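Local atomic coordinates of gamma-resorcylate decarboxylase (Polaromonas, PDB entry 4QRO), a protein that probably catalyses the manganese-dependent, non-oxidative decarboxylation of gamma-resorcylate (2,6-dihydroxybenzoate) to resorcinol, as a member of the amidohydrolase superfamily. Residues E8-T13 with Y162-N167; T13-M18 with N74-R79; R166-S171 with G190-V195; L216-E221 with S285-F290. All blocks are in the same frame, centred on the assembly; numbering follows the deposited sequence.

Contact 1 of 4, residues E8-T13 with Y162-N167. With MN (manganese (II) ion), chain K; 38L (2-nitrobenzene-1,3-diol), chain M.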
# COMPACT_ATOMS: atom_id res chain seq x y z
N GLU A 8 3.26 -2.98 20.32
CA GLU A 8 4.23 -3.46 19.35
C GLU A 8 5.60 -3.09 19.89
O GLU A 8 6.25 -2.14 19.44
CB GLU A 8 4.01 -2.88 17.93
CG GLU A 8 4.66 -3.78 16.88
CD GLU A 8 4.54 -3.28 15.45
OE1 GLU A 8 5.58 -3.28 14.74
OE2 GLU A 8 3.42 -2.95 15.03
N GLU A 9 6.04 -3.88 20.85
CA GLU A 9 7.16 -3.56 21.70
C GLU A 9 7.99 -4.85 21.77
O GLU A 9 7.56 -5.88 22.35
CB GLU A 9 6.69 -3.09 23.10
CG GLU A 9 5.40 -2.23 23.16
CD GLU A 9 5.45 -0.94 22.34
OE1 GLU A 9 4.48 -0.66 21.56
OE2 GLU A 9 6.43 -0.18 22.48
N HIS A 10 9.14 -4.82 21.13
CA HIS A 10 9.85 -6.02 20.81
C HIS A 10 11.05 -6.26 21.71
O HIS A 10 11.66 -5.33 22.22
CB HIS A 10 10.36 -5.96 19.37
CG HIS A 10 9.29 -5.75 18.34
ND1 HIS A 10 8.34 -6.72 18.04
CD2 HIS A 10 9.07 -4.73 17.48
CE1 HIS A 10 7.56 -6.27 17.07
NE2 HIS A 10 7.99 -5.08 16.70
N PHE A 11 11.42 -7.53 21.82
CA PHE A 11 12.65 -7.95 22.48
C PHE A 11 13.22 -9.13 21.69
O PHE A 11 12.55 -9.69 20.79
CB PHE A 11 12.37 -8.39 23.93
CG PHE A 11 11.64 -9.71 24.02
CD1 PHE A 11 12.34 -10.91 24.05
CD2 PHE A 11 10.26 -9.75 23.95
CE1 PHE A 11 11.68 -12.12 24.07
CE2 PHE A 11 9.58 -10.96 23.99
CZ PHE A 11 10.30 -12.15 24.02
N ALA A 12 14.44 -9.51 22.03
CA ALA A 12 15.06 -10.69 21.41
C ALA A 12 15.71 -11.57 22.47
O ALA A 12 16.07 -11.09 23.55
CB ALA A 12 16.10 -10.28 20.40
N THR A 13 15.81 -12.86 22.17
CA THR A 13 16.72 -13.75 22.88
C THR A 13 18.03 -13.82 22.09
O THR A 13 18.09 -13.38 20.93
CB THR A 13 16.12 -15.16 23.07
OG1 THR A 13 15.85 -15.75 21.79
CG2 THR A 13 14.83 -15.08 23.87
N TYR A 162 -1.82 -10.67 16.31
CA TYR A 162 -1.13 -9.49 15.74
C TYR A 162 -0.39 -9.99 14.53
O TYR A 162 0.54 -10.78 14.65
CB TYR A 162 -0.16 -8.90 16.76
CG TYR A 162 0.21 -7.45 16.55
CD1 TYR A 162 0.77 -7.01 15.34
CD2 TYR A 162 0.03 -6.51 17.57
CE1 TYR A 162 1.11 -5.68 15.16
CE2 TYR A 162 0.37 -5.17 17.40
CZ TYR A 162 0.90 -4.76 16.19
OH TYR A 162 1.24 -3.42 16.05
N LEU A 163 -0.81 -9.55 13.34
CA LEU A 163 -0.19 -9.99 12.12
C LEU A 163 0.85 -8.90 11.80
O LEU A 163 0.50 -7.83 11.32
CB LEU A 163 -1.24 -10.16 11.01
CG LEU A 163 -0.66 -10.50 9.62
CD1 LEU A 163 -0.04 -11.88 9.59
CD2 LEU A 163 -1.75 -10.40 8.54
N HIS A 164 2.10 -9.18 12.14
CA HIS A 164 3.20 -8.22 12.06
C HIS A 164 3.92 -8.45 10.75
O HIS A 164 3.78 -9.53 10.13
CB HIS A 164 4.14 -8.45 13.27
CG HIS A 164 5.29 -7.51 13.38
ND1 HIS A 164 6.51 -7.76 12.79
CD2 HIS A 164 5.42 -6.33 14.04
CE1 HIS A 164 7.34 -6.78 13.08
NE2 HIS A 164 6.71 -5.90 13.84
N PRO A 165 4.69 -7.45 10.27
CA PRO A 165 5.39 -7.73 9.01
C PRO A 165 6.57 -8.68 9.06
O PRO A 165 7.11 -9.00 10.13
CB PRO A 165 5.90 -6.34 8.57
CG PRO A 165 5.05 -5.37 9.29
CD PRO A 165 4.73 -6.02 10.61
N ARG A 166 6.95 -9.12 7.86
CA ARG A 166 8.27 -9.62 7.55
C ARG A 166 8.48 -9.23 6.09
O ARG A 166 7.54 -8.80 5.40
CB ARG A 166 8.40 -11.15 7.72
CG ARG A 166 7.53 -11.95 6.74
CD ARG A 166 7.79 -13.45 6.79
NE ARG A 166 9.17 -13.76 6.45
CZ ARG A 166 9.76 -14.93 6.69
NH1 ARG A 166 9.09 -15.92 7.28
NH2 ARG A 166 11.04 -15.10 6.35
N ASN A 167 9.71 -9.40 5.62
CA ASN A 167 10.01 -9.18 4.20
C ASN A 167 9.58 -10.34 3.32
O ASN A 167 9.59 -11.48 3.75
CB ASN A 167 11.52 -8.92 3.99
CG ASN A 167 11.88 -7.44 4.08
OD1 ASN A 167 11.17 -6.58 3.57
ND2 ASN A 167 12.99 -7.15 4.74
MN MN K . 7.61 -4.04 14.75
OAK 38L M . 7.84 -3.19 12.57
NAG 38L M . 8.76 -2.60 12.08
OAJ 38L M . 8.51 -1.73 11.25
CAA 38L M . 10.08 -2.92 12.47
CAF 38L M . 11.12 -2.24 11.85
OAH 38L M . 10.96 -0.93 11.50
CAE 38L M . 12.33 -2.89 11.58
CAD 38L M . 12.52 -4.21 11.98
CAC 38L M . 11.55 -4.84 12.75
CAB 38L M . 10.35 -4.18 13.03
OAI 38L M . 9.44 -4.80 13.85

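Contact 2 of 4, residues T13-M18 with N74-R79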
# COMPACT_ATOMS: atom_id res chain seq x y z
N THR A 13 15.81 -12.86 22.17
CA THR A 13 16.72 -13.75 22.88
C THR A 13 18.03 -13.82 22.09
O THR A 13 18.09 -13.38 20.93
CB THR A 13 16.12 -15.16 23.07
OG1 THR A 13 15.85 -15.75 21.79
CG2 THR A 13 14.83 -15.08 23.87
N GLU A 14 19.11 -14.32 22.70
CA GLU A 14 20.38 -14.49 21.96
C GLU A 14 20.14 -15.36 20.72
O GLU A 14 20.68 -15.13 19.65
CB GLU A 14 21.49 -15.08 22.85
CG GLU A 14 22.17 -14.05 23.76
CD GLU A 14 22.98 -12.98 23.01
OE1 GLU A 14 23.26 -13.16 21.80
OE2 GLU A 14 23.36 -11.96 23.62
N GLU A 15 19.26 -16.35 20.88
CA GLU A 15 18.86 -17.24 19.80
C GLU A 15 18.26 -16.50 18.60
O GLU A 15 18.52 -16.90 17.47
CB GLU A 15 17.87 -18.25 20.36
CG GLU A 15 17.53 -19.37 19.39
CD GLU A 15 16.67 -20.44 20.03
OE1 GLU A 15 16.49 -21.49 19.38
OE2 GLU A 15 16.16 -20.25 21.17
N THR A 16 17.48 -15.44 18.83
CA THR A 16 16.77 -14.76 17.72
C THR A 16 17.35 -13.41 17.37
O THR A 16 16.92 -12.77 16.42
CB THR A 16 15.27 -14.52 18.05
OG1 THR A 16 15.17 -13.59 19.14
CG2 THR A 16 14.58 -15.82 18.39
N LEU A 17 18.34 -12.98 18.15
CA LEU A 17 18.89 -11.63 18.03
C LEU A 17 19.34 -11.24 16.64
O LEU A 17 19.05 -10.13 16.15
CB LEU A 17 20.05 -11.49 19.01
CG LEU A 17 20.77 -10.15 19.08
CD1 LEU A 17 19.83 -9.04 19.56
CD2 LEU A 17 22.01 -10.26 19.98
N MET A 18 20.07 -12.14 16.00
CA MET A 18 20.70 -11.81 14.71
C MET A 18 19.66 -11.61 13.60
O MET A 18 19.98 -11.02 12.56
CB MET A 18 21.78 -12.85 14.35
CG MET A 18 22.93 -12.89 15.36
SD MET A 18 23.50 -11.24 15.90
CE MET A 18 24.26 -10.73 14.34
N ASN A 74 8.96 -25.06 16.84
CA ASN A 74 8.22 -25.30 18.06
C ASN A 74 9.10 -25.18 19.31
O ASN A 74 8.71 -24.54 20.29
CB ASN A 74 7.56 -26.67 17.99
CG ASN A 74 6.62 -26.92 19.15
OD1 ASN A 74 5.69 -26.16 19.40
ND2 ASN A 74 6.87 -28.00 19.88
N GLU A 75 10.29 -25.76 19.26
CA GLU A 75 11.28 -25.66 20.35
C GLU A 75 11.70 -24.21 20.66
O GLU A 75 11.76 -23.81 21.82
CB GLU A 75 12.51 -26.54 20.04
CG GLU A 75 12.20 -28.04 20.07
CD GLU A 75 13.25 -28.90 19.37
OE1 GLU A 75 13.09 -30.13 19.40
OE2 GLU A 75 14.23 -28.37 18.79
N THR A 76 12.01 -23.44 19.61
CA THR A 76 12.37 -22.04 19.76
C THR A 76 11.20 -21.23 20.35
O THR A 76 11.39 -20.43 21.26
CB THR A 76 12.79 -21.45 18.41
OG1 THR A 76 13.87 -22.22 17.85
CG2 THR A 76 13.24 -20.02 18.54
N ALA A 77 10.00 -21.43 19.81
CA ALA A 77 8.82 -20.73 20.33
C ALA A 77 8.61 -21.01 21.83
O ALA A 77 8.35 -20.10 22.63
CB ALA A 77 7.58 -21.11 19.52
N ARG A 78 8.74 -22.26 22.22
CA ARG A 78 8.53 -22.67 23.63
C ARG A 78 9.55 -22.03 24.56
O ARG A 78 9.20 -21.53 25.64
CB ARG A 78 8.55 -24.19 23.73
CG ARG A 78 7.26 -24.81 23.18
CD ARG A 78 7.27 -26.33 23.16
NE ARG A 78 7.60 -26.89 24.47
CZ ARG A 78 6.73 -27.29 25.40
NH1 ARG A 78 5.41 -27.24 25.21
NH2 ARG A 78 7.19 -27.77 26.55
N ARG A 79 10.81 -22.03 24.14
CA ARG A 79 11.89 -21.35 24.87
C ARG A 79 11.64 -19.84 24.98
O ARG A 79 11.81 -19.26 26.05
CB ARG A 79 13.24 -21.60 24.18
CG ARG A 79 13.87 -22.94 24.50
CD ARG A 79 15.35 -22.94 24.16
NE ARG A 79 15.52 -22.86 22.71
CZ ARG A 79 15.52 -23.91 21.89
NH1 ARG A 79 15.38 -25.15 22.36
NH2 ARG A 79 15.67 -23.73 20.60

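Contact 3 of 4, residues R166-S171 with G190-V195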
# COMPACT_ATOMS: atom_id res chain seq x y z
N ARG A 166 6.95 -9.12 7.86
CA ARG A 166 8.27 -9.62 7.55
C ARG A 166 8.48 -9.23 6.09
O ARG A 166 7.54 -8.80 5.40
CB ARG A 166 8.40 -11.15 7.72
CG ARG A 166 7.53 -11.95 6.74
CD ARG A 166 7.79 -13.45 6.79
NE ARG A 166 9.17 -13.76 6.45
CZ ARG A 166 9.76 -14.93 6.69
NH1 ARG A 166 9.09 -15.92 7.28
NH2 ARG A 166 11.04 -15.10 6.35
N ASN A 167 9.71 -9.40 5.62
CA ASN A 167 10.01 -9.18 4.20
C ASN A 167 9.58 -10.34 3.32
O ASN A 167 9.59 -11.48 3.75
CB ASN A 167 11.52 -8.92 3.99
CG ASN A 167 11.88 -7.44 4.08
OD1 ASN A 167 11.17 -6.58 3.57
ND2 ASN A 167 12.99 -7.15 4.74
N PRO A 168 9.23 -10.05 2.05
CA PRO A 168 8.96 -11.15 1.14
C PRO A 168 10.23 -11.96 0.87
O PRO A 168 11.35 -11.43 0.97
CB PRO A 168 8.51 -10.44 -0.17
CG PRO A 168 9.13 -9.09 -0.09
CD PRO A 168 9.16 -8.73 1.37
N LEU A 169 10.07 -13.24 0.53
CA LEU A 169 11.20 -14.05 0.07
C LEU A 169 11.76 -13.39 -1.21
O LEU A 169 11.00 -12.77 -1.95
CB LEU A 169 10.75 -15.47 -0.23
CG LEU A 169 10.21 -16.28 0.98
CD1 LEU A 169 9.83 -17.68 0.56
CD2 LEU A 169 11.23 -16.32 2.11
N PRO A 170 13.09 -13.52 -1.47
CA PRO A 170 13.73 -12.87 -2.64
C PRO A 170 13.08 -13.17 -4.00
O PRO A 170 12.96 -12.27 -4.83
CB PRO A 170 15.16 -13.40 -2.58
CG PRO A 170 15.42 -13.57 -1.11
CD PRO A 170 14.10 -14.06 -0.54
N SER A 171 12.63 -14.41 -4.21
CA SER A 171 11.93 -14.76 -5.46
C SER A 171 10.56 -14.08 -5.63
O SER A 171 10.04 -13.95 -6.76
CB SER A 171 11.77 -16.29 -5.59
OG SER A 171 11.05 -16.83 -4.51
N GLY A 190 4.95 -3.26 4.56
CA GLY A 190 3.56 -2.85 4.53
C GLY A 190 2.77 -3.56 3.43
O GLY A 190 1.66 -4.05 3.68
N GLN A 191 3.34 -3.64 2.22
CA GLN A 191 2.69 -4.41 1.13
C GLN A 191 2.46 -5.87 1.52
O GLN A 191 1.36 -6.41 1.32
CB GLN A 191 3.50 -4.35 -0.18
CG GLN A 191 3.35 -5.54 -1.12
CD GLN A 191 2.01 -5.59 -1.83
OE1 GLN A 191 1.15 -4.73 -1.63
NE2 GLN A 191 1.84 -6.57 -2.69
N GLU A 192 3.50 -6.51 2.04
CA GLU A 192 3.44 -7.91 2.44
C GLU A 192 2.30 -8.15 3.43
O GLU A 192 1.49 -9.07 3.27
CB GLU A 192 4.77 -8.33 3.04
CG GLU A 192 4.81 -9.77 3.51
CD GLU A 192 4.58 -10.77 2.39
OE1 GLU A 192 5.13 -10.59 1.26
OE2 GLU A 192 3.84 -11.76 2.66
N THR A 193 2.20 -7.28 4.42
CA THR A 193 1.25 -7.46 5.52
C THR A 193 -0.18 -7.07 5.10
O THR A 193 -1.15 -7.74 5.46
CB THR A 193 1.74 -6.64 6.73
OG1 THR A 193 3.14 -6.92 6.94
CG2 THR A 193 0.94 -6.95 7.96
N ALA A 194 -0.31 -5.98 4.33
CA ALA A 194 -1.60 -5.61 3.77
C ALA A 194 -2.18 -6.74 2.94
O ALA A 194 -3.35 -7.05 3.07
CB ALA A 194 -1.47 -4.33 2.94
N VAL A 195 -1.37 -7.36 2.08
CA VAL A 195 -1.88 -8.44 1.24
C VAL A 195 -2.23 -9.70 2.04
O VAL A 195 -3.28 -10.30 1.81
CB VAL A 195 -0.92 -8.76 0.08
CG1 VAL A 195 -1.38 -9.99 -0.67
CG2 VAL A 195 -0.90 -7.55 -0.87

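Contact 4 of 4, residues L216-E221 with S285-F290. With MN (manganese (II) ion), chain K; 38L (2-nitrobenzene-1,3-diol), chain M.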
# COMPACT_ATOMS: atom_id res chain seq x y z
N LEU A 216 -3.24 -4.99 13.25
CA LEU A 216 -2.19 -4.57 12.31
C LEU A 216 -1.45 -3.35 12.85
O LEU A 216 -2.05 -2.40 13.36
CB LEU A 216 -2.79 -4.22 10.95
CG LEU A 216 -3.57 -5.31 10.23
CD1 LEU A 216 -4.20 -4.73 8.98
CD2 LEU A 216 -2.69 -6.50 9.90
N GLY A 217 -0.13 -3.34 12.72
CA GLY A 217 0.61 -2.16 13.09
C GLY A 217 0.64 -1.12 11.98
O GLY A 217 0.04 -1.30 10.91
N HIS A 218 1.39 -0.07 12.23
CA HIS A 218 1.79 0.88 11.17
C HIS A 218 0.57 1.55 10.53
O HIS A 218 0.54 1.84 9.33
CB HIS A 218 2.71 0.16 10.19
CG HIS A 218 3.78 -0.66 10.87
ND1 HIS A 218 3.75 -2.04 10.93
CD2 HIS A 218 4.84 -0.27 11.62
CE1 HIS A 218 4.79 -2.47 11.65
NE2 HIS A 218 5.46 -1.42 12.07
N MET A 219 -0.45 1.76 11.34
CA MET A 219 -1.68 2.40 10.89
C MET A 219 -2.45 1.53 9.89
O MET A 219 -3.26 2.04 9.12
CB MET A 219 -1.38 3.77 10.27
CG MET A 219 -1.08 4.85 11.29
SD MET A 219 -2.41 5.09 12.48
CE MET A 219 -1.89 6.60 13.28
N GLY A 220 -2.20 0.23 9.91
CA GLY A 220 -2.91 -0.66 9.01
C GLY A 220 -2.28 -0.82 7.65
O GLY A 220 -2.97 -1.24 6.73
N GLU A 221 -1.00 -0.44 7.50
CA GLU A 221 -0.18 -0.90 6.39
C GLU A 221 -0.80 -0.40 5.08
O GLU A 221 -0.85 -1.12 4.08
CB GLU A 221 -0.08 -2.44 6.41
CG GLU A 221 0.29 -3.09 7.76
CD GLU A 221 1.73 -2.86 8.23
OE1 GLU A 221 2.44 -2.04 7.62
OE2 GLU A 221 2.14 -3.48 9.26
N SER A 285 0.91 2.44 19.97
CA SER A 285 2.07 1.54 20.07
C SER A 285 3.25 2.29 19.52
O SER A 285 3.08 3.32 18.88
CB SER A 285 1.85 0.24 19.30
OG SER A 285 0.93 -0.60 20.01
N THR A 286 4.45 1.79 19.79
CA THR A 286 5.66 2.51 19.46
C THR A 286 6.53 1.82 18.40
O THR A 286 7.09 2.52 17.55
CB THR A 286 6.52 2.75 20.73
OG1 THR A 286 7.06 1.51 21.17
CG2 THR A 286 5.71 3.35 21.85
N ASP A 287 6.63 0.48 18.42
CA ASP A 287 7.63 -0.28 17.65
C ASP A 287 9.05 -0.19 18.25
O ASP A 287 10.02 -0.45 17.56
CB ASP A 287 7.64 0.14 16.19
CG ASP A 287 7.93 -1.03 15.24
OD1 ASP A 287 8.20 -2.18 15.69
OD2 ASP A 287 7.87 -0.77 14.02
N TRP A 288 9.14 0.18 19.51
CA TRP A 288 10.39 0.09 20.23
C TRP A 288 10.87 -1.34 20.06
O TRP A 288 10.06 -2.27 20.17
CB TRP A 288 10.20 0.44 21.70
CG TRP A 288 11.42 0.29 22.56
CD1 TRP A 288 11.70 -0.78 23.40
CD2 TRP A 288 12.50 1.21 22.73
NE1 TRP A 288 12.87 -0.57 24.06
CE2 TRP A 288 13.40 0.64 23.67
CE3 TRP A 288 12.82 2.45 22.17
CZ2 TRP A 288 14.58 1.29 24.09
CZ3 TRP A 288 14.01 3.11 22.59
CH2 TRP A 288 14.87 2.51 23.53
N PRO A 289 12.17 -1.52 19.78
CA PRO A 289 13.27 -0.55 19.77
C PRO A 289 13.69 -0.02 18.41
O PRO A 289 14.72 0.67 18.30
CB PRO A 289 14.40 -1.33 20.42
CG PRO A 289 14.20 -2.70 19.89
CD PRO A 289 12.71 -2.90 19.82
N PHE A 290 12.87 -0.30 17.40
CA PHE A 290 13.18 0.11 16.03
C PHE A 290 12.76 1.55 15.82
O PHE A 290 13.26 2.23 14.88
CB PHE A 290 12.49 -0.85 15.03
CG PHE A 290 12.90 -2.29 15.21
CD1 PHE A 290 14.12 -2.73 14.77
CD2 PHE A 290 12.07 -3.19 15.88
CE1 PHE A 290 14.52 -4.03 14.98
CE2 PHE A 290 12.45 -4.51 16.08
CZ PHE A 290 13.67 -4.93 15.61
MN MN K . 7.61 -4.04 14.75
OAK 38L M . 7.84 -3.19 12.57
NAG 38L M . 8.76 -2.60 12.08
OAJ 38L M . 8.51 -1.73 11.25
CAA 38L M . 10.08 -2.92 12.47
CAF 38L M . 11.12 -2.24 11.85
OAH 38L M . 10.96 -0.93 11.50
CAE 38L M . 12.33 -2.89 11.58
CAD 38L M . 12.52 -4.21 11.98
CAC 38L M . 11.55 -4.84 12.75
CAB 38L M . 10.35 -4.18 13.03
OAI 38L M . 9.44 -4.80 13.85

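Contact 1 of 4, residues E8-T13 with Y162-N167
The His164 ring has the CD atom of Pro165 over one face, while at its edge, near the ring plane, lie the carboxylate of Glu8 and the phenolic OAI of the bound 2-nitrobenzene-1,3-diol. His10 approaches from the opposite direction, and the two imidazoles meet obliquely, their planes at 81°. What draws them together is the manganese ion: Glu8 OE1 and His10 NE2 each bind it at 2.2 Å, and His164 NE2 at 2.3 Å. The close approach of Glu8 OE1 to His164 NE2, 3.0 Å, is therefore that of two ligands of one metal. With CG anti to the backbone N (chi1 -158°) and the chain extended beyond it, Glu8 spans the gap between the strands and delivers OE1 to the ion. Glu8 OE2 accepts a very short hydrogen bond of 2.5 Å from Tyr162 OH, the carboxylate and phenol ring lying almost perpendicular; Ser262 also bonds to OE2, and Thr260 to the phenol. A phenylalanine in place of Tyr162 would probably leave Glu8 OE2 and the Thr260 hydroxyl without this partner and the carboxylate less firmly fixed in rotation. His164 ND1 donates to Pro165 O at 3.0 Å, tilted from the ring plane, which limits the turning of the imidazole. The inhibitor chelates the ion through OAK and OAI, and Asp287 completes the site. The hydroxyls bonded to OE2 would be expected to polarise the carboxylate while holding OE1 toward the ion.

Contact 2 of 4, residues T13-M18 with N74-R79
Glu15 of the short, weakly bonded helix 14-17 meets Arg79 and Thr76 of helix 70-90. The segment starts with Thr13, the N-cap residue, which exchanges bonds with Thr16: Thr13 N donates to Thr16 OG1 at 3.2 Å, and Thr16 N returns a weak bond to Thr13 OG1 at 3.4 Å. Glu15 then carries the contact. Its side chain is fully extended, CG standing anti to the backbone N (chi1 -171°), which carries the carboxylate across to the neighbouring helix. There Arg79, bent at chi3, grips it side-on with two nitrogens, one to each oxygen. Arg79 NH2 reaches Glu15 OE1 at 2.7 Å, and Arg79 NE reaches Glu15 OE2 at 3.1 Å in a nearly straight bond (169°). Both oxygens are met on their syn sides and near the guanidinium plane, the two flat groups being only 29° apart; Glu75 O lies over the centre of one guanidinium face. Thr76 OG1 stands 3.1 Å from Glu15 OE1, but its proton may instead go to Arg72 O. Next in sequence, Thr16 adds a loose methyl contact, its CG2 lying 4.4 Å from Thr76 CG2, while its hydroxyl is also bonded to Asn60. The pattern is a capping box, Thr13 with Thr16, at the start of a short helix that follows strand 4-11, joined to the helix after strand 52-59 by a bidentate salt bridge between exposed side chains.

Contact 3 of 4, residues R166-S171 with G190-V195
Pro168 and Glu192 make the closest backbone approach, their CA atoms 6.5 Å apart, where the extended loop that follows strand 161-164 runs past one side of helix 188-202. Glu192 faces this loop. Glu192 CG, placed anti to the backbone N (chi1 179°), rests 3.5 Å from Arg166 O, with CB of the same glutamate close behind. A bend at chi2 then brings OE1 of Glu192 alongside the proline ring, 3.7 Å from Pro168 CB. The other carboxylate oxygen, OE2, is bonded to Tyr141, so the acid is held from a third part of the chain. Although opposite in charge, Arg166 and Glu192 form no salt bridge: NE of Arg166 is 6.8 Å from Glu192 OE2, and the guanidinium is instead bonded to Gln132 and Phe130. Arg166 O meets the aliphatic part of Glu192, and both it and Arg166 N are buried with no polar partner in the model. Next to Glu192, Thr193 OG1 lies 4.5 Å from Arg166 N and is bonded to Phe189 O; Gln191 bonds to Trp187 and Tyr176 of the second subunit. This is van der Waals packing of a beta-alpha loop against the helix that follows it, within the beta/alpha-barrel architecture of the amidohydrolases and beside the subunit interface.

Contact 4 of 4, residues L216-E221 with S285-F290
His218 and Asp287 meet beside the manganese ion, where both also touch the bound 2-nitrobenzene-1,3-diol. Asp287 OD1 binds the metal at 2.2 Å. Its partner oxygen turns to the histidine: His218 NE2 donates to Asp287 OD2 over 3.2 Å, the acceptor lying in the imidazole plane at its edge, although the donor stands above the carboxylate plane, 52° out of it. His218 NE2 also makes a weak, bent bond of 3.0 Å to the nitro oxygen OAK of the inhibitor, which is itself a metal ligand, so one N-H is divided between aspartate and inhibitor. With CG anti to the carbonyl carbon (chi1 -46°), His218 presents this ring edge to both. Phe290 supplies a different kind of contact. One face of its ring lies against the inhibitor, with CAC 3.4 Å above the plane and over its centre.

Farther out, Glu221 sets the imidazole: Glu221 OE2 accepts from His218 ND1 at 2.7 Å on the syn side, and this second bond fixes the rotation of the ring. Replacing His218 by alanine is likely to leave Asp287 OD2 and the inhibitor's OAK without their shared donor and Glu221 without its imidazole partner. Behind Asp287, the loop has a cis peptide before Pro289 and a backbone bond from Phe290 N to Asp287 O. Arg229 of the second subunit packs on His218 and also bonds to the inhibitor, as does Asn234 of that subunit. The two loops follow strands 214-216 and 282-283 and lead into helices 223-232 and 293-302, while strand 4-11 borders them through Glu8 and the backbone pairing of His10 with Trp288.

Overall arrangement
From the N terminus, strand 4-11 brings in the first half of contact 1, whose partner comes only with strand 161-164, closing a loop of 148 residues. Contact 2 is nested inside that loop: it shares Thr13 with contact 1 and ties helix 14-17 to helix 70-90 at the periphery. Contact 3 begins on the segment where contact 1 ends, sharing Arg166 and Asn167, and closes a short loop onto helix 188-202. Contact 4 follows in series and joins the loops after strands 214-216 and 282-283. Contacts 1 and 4, centres about 9 Å apart, meet at the manganese ion and inhibitor; contact 3 touches both through Thr193, whereas contacts 2 and 4 do not touch.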